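Local coordinates for taurine dioxygenase (Burkholderia ambifaria, PDB 5VN6), which probably catalyses the iron-dependent oxygenation of taurine with 2-oxoglutarate as co-substrate, as a member of the TauD/TfdA dioxygenase family, at the interface of chains A and B. Residues are numbered along the deposited sequence; one frame, centred on the assembly and turned at random. Chains: chain A/B, Taurine dioxygenase.

The interface of chains A and B. Residues chain A 103, 105, 134, 267-271; chain B 242-244.
B:Glu244 and B:Pro243, which open the 3-10 helix 243-245, press against A:Tyr267 at the end of strand 264-268 and against the loop that follows it. They bury 102 and 74 Å² respectively, against 44 Å² for A:Tyr267. The tyrosine ring is met in two ways. B:Pro243 lies over one face, its CG 3.6 Å from the ring centroid in a CH-pi contact, while the carboxylate of B:Glu244 sits at the ring edge, with CD in the ring plane. The opposite face is covered within chain A by the carbonyl carbon of A:Asn103, offset toward the rim. With CG anti to the backbone N (chi1 -169°), the ring of A:Tyr267 points across to chain B, and its phenol oxygen OH reaches OE2 of B:Glu244 at 2.7 Å, donating to the syn lone pair. The ring and carboxylate planes stand 62° apart. The other carboxylate oxygen, OE1, accepts two hydrogen bonds from opposite faces of its plane. The backbone N of A:Met270, a poorly ordered residue, donates to OE1 of B:Glu244 at 2.8 Å. From the other face, the amide ND2 of A:Asn103 donates to OE1 of B:Glu244 at 3.2 Å, with that oxygen close to the amide plane. Donors on both oxygens hold the carboxylate and would limit its rotation, and could stabilise its negative charge. A bend at chi2 of B:Glu244 (78°) turns the acid group toward these donors. Apolar packing flanks the polar cluster: CG1 of A:Val269 lies 3.8 Å from CA of B:Glu244. Because the whole interface is two-fold symmetric, the same contact recurs with the chains exchanged; this deposited dimer may or may not be the biological one. Beside the ring contact, the thioether SD of A:Met134 lies 3.6 Å from CB of B:Pro243.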
loop_
_atom_site.group_PDB
_atom_site.type_symbol
_atom_site.label_atom_id
_atom_site.label_comp_id
_atom_site.label_asym_id
_atom_site.label_seq_id
_atom_site.Cartn_x
_atom_site.Cartn_y
_atom_site.Cartn_z
ATOM N N ASN A 103 -0.215 2.617 12.590
ATOM C CA ASN A 103 -0.733 2.578 11.219
ATOM C C ASN A 103 -0.293 3.842 10.471
ATOM O O ASN A 103 -1.071 4.741 10.178
ATOM C CB ASN A 103 -2.246 2.378 11.210
ATOM C CG ASN A 103 -3.008 3.474 11.952
ATOM O OD1 ASN A 103 -2.529 4.030 12.955
ATOM N ND2 ASN A 103 -4.202 3.800 11.450
ATOM N N TRP A 105 3.433 5.080 7.905
ATOM C CA TRP A 105 4.735 4.674 7.382
ATOM C C TRP A 105 5.844 5.227 8.286
ATOM O O TRP A 105 6.096 6.432 8.312
ATOM C CB TRP A 105 4.885 5.132 5.933
ATOM C CG TRP A 105 4.127 4.212 5.016
ATOM C CD1 TRP A 105 2.996 4.499 4.304
ATOM C CD2 TRP A 105 4.420 2.829 4.771
ATOM N NE1 TRP A 105 2.582 3.382 3.604
ATOM C CE2 TRP A 105 3.441 2.347 3.875
ATOM C CE3 TRP A 105 5.427 1.958 5.213
ATOM C CZ2 TRP A 105 3.434 1.032 3.415
ATOM C CZ3 TRP A 105 5.422 0.648 4.754
ATOM C CH2 TRP A 105 4.427 0.199 3.852
ATOM N N MET A 134 2.753 -4.174 6.822
ATOM C CA MET A 134 3.441 -3.911 5.568
ATOM C C MET A 134 4.810 -3.337 5.849
ATOM O O MET A 134 5.012 -2.670 6.865
ATOM C CB MET A 134 2.663 -2.926 4.683
ATOM C CG MET A 134 1.212 -3.328 4.470
ATOM S SD MET A 134 0.356 -2.114 3.459
ATOM C CE MET A 134 1.297 -2.246 1.943
ATOM N N TYR A 267 4.247 -0.487 8.487
ATOM C CA TYR A 267 2.908 0.060 8.677
ATOM C C TYR A 267 2.057 -1.080 9.209
ATOM O O TYR A 267 1.902 -2.098 8.526
ATOM C CB TYR A 267 2.366 0.605 7.340
ATOM C CG TYR A 267 1.100 1.455 7.360
ATOM C CD1 TYR A 267 1.136 2.775 6.951
ATOM C CD2 TYR A 267 -0.136 0.919 7.710
ATOM C CE1 TYR A 267 -0.026 3.566 6.914
ATOM C CE2 TYR A 267 -1.315 1.712 7.675
ATOM C CZ TYR A 267 -1.236 3.030 7.267
ATOM O OH TYR A 267 -2.351 3.845 7.224
ATOM N N ALA A 268 1.541 -0.934 10.431
ATOM C CA ALA A 268 0.640 -1.918 11.018
ATOM C C ALA A 268 -0.787 -1.530 10.629
ATOM O O ALA A 268 -1.309 -0.511 11.088
ATOM C CB ALA A 268 0.817 -1.991 12.538
ATOM N N VAL A 269 -1.409 -2.315 9.751
ATOM C CA VAL A 269 -2.712 -1.936 9.213
ATOM C C VAL A 269 -3.788 -2.038 10.287
ATOM O O VAL A 269 -3.948 -3.072 10.950
ATOM C CB VAL A 269 -3.065 -2.789 7.987
ATOM C CG1 VAL A 269 -4.337 -2.273 7.370
ATOM C CG2 VAL A 269 -1.927 -2.735 6.959
ATOM N N MET A 270 -4.580 -0.982 10.421
ATOM C CA MET A 270 -5.592 -0.969 11.461
ATOM C C MET A 270 -6.986 -1.067 10.847
ATOM O O MET A 270 -7.808 -0.165 11.025
ATOM C CB MET A 270 -5.468 0.301 12.298
ATOM C CG MET A 270 -5.709 0.077 13.771
ATOM S SD MET A 270 -4.210 -0.585 14.500
ATOM C CE MET A 270 -3.111 0.813 14.281
ATOM N N ASP A 271 -7.249 -2.152 10.116
ATOM C CA ASP A 271 -8.541 -2.392 9.491
ATOM C C ASP A 271 -9.512 -3.136 10.391
ATOM O O ASP A 271 -10.662 -3.344 9.985
ATOM C CB ASP A 271 -8.373 -3.180 8.178
ATOM C CG ASP A 271 -7.666 -4.515 8.378
ATOM O OD1 ASP A 271 -6.882 -4.629 9.346
ATOM O OD2 ASP A 271 -7.872 -5.445 7.569
ATOM N N ILE B 242 -4.295 4.499 1.120
ATOM C CA ILE B 242 -4.377 4.159 2.541
ATOM C C ILE B 242 -4.442 2.639 2.697
ATOM O O ILE B 242 -5.399 1.999 2.223
ATOM C CB ILE B 242 -5.572 4.861 3.210
ATOM C CG1 ILE B 242 -5.304 6.373 3.255
ATOM C CG2 ILE B 242 -5.784 4.344 4.634
ATOM C CD1 ILE B 242 -6.533 7.206 3.592
ATOM N N PRO B 243 -3.444 2.025 3.353
ATOM C CA PRO B 243 -3.400 0.553 3.438
ATOM C C PRO B 243 -4.638 -0.059 4.054
ATOM O O PRO B 243 -4.995 -1.202 3.722
ATOM C CB PRO B 243 -2.154 0.294 4.309
ATOM C CG PRO B 243 -1.226 1.515 3.987
ATOM C CD PRO B 243 -2.219 2.663 3.891
ATOM N N GLU B 244 -5.310 0.681 4.941
ATOM C CA GLU B 244 -6.534 0.192 5.557
ATOM C C GLU B 244 -7.596 -0.166 4.527
ATOM O O GLU B 244 -8.482 -0.980 4.809
ATOM C CB GLU B 244 -7.077 1.245 6.526
ATOM C CG GLU B 244 -6.539 1.136 7.934
ATOM C CD GLU B 244 -5.111 1.704 8.105
ATOM O OE1 GLU B 244 -4.582 1.565 9.226
ATOM O OE2 GLU B 244 -4.528 2.315 7.154
#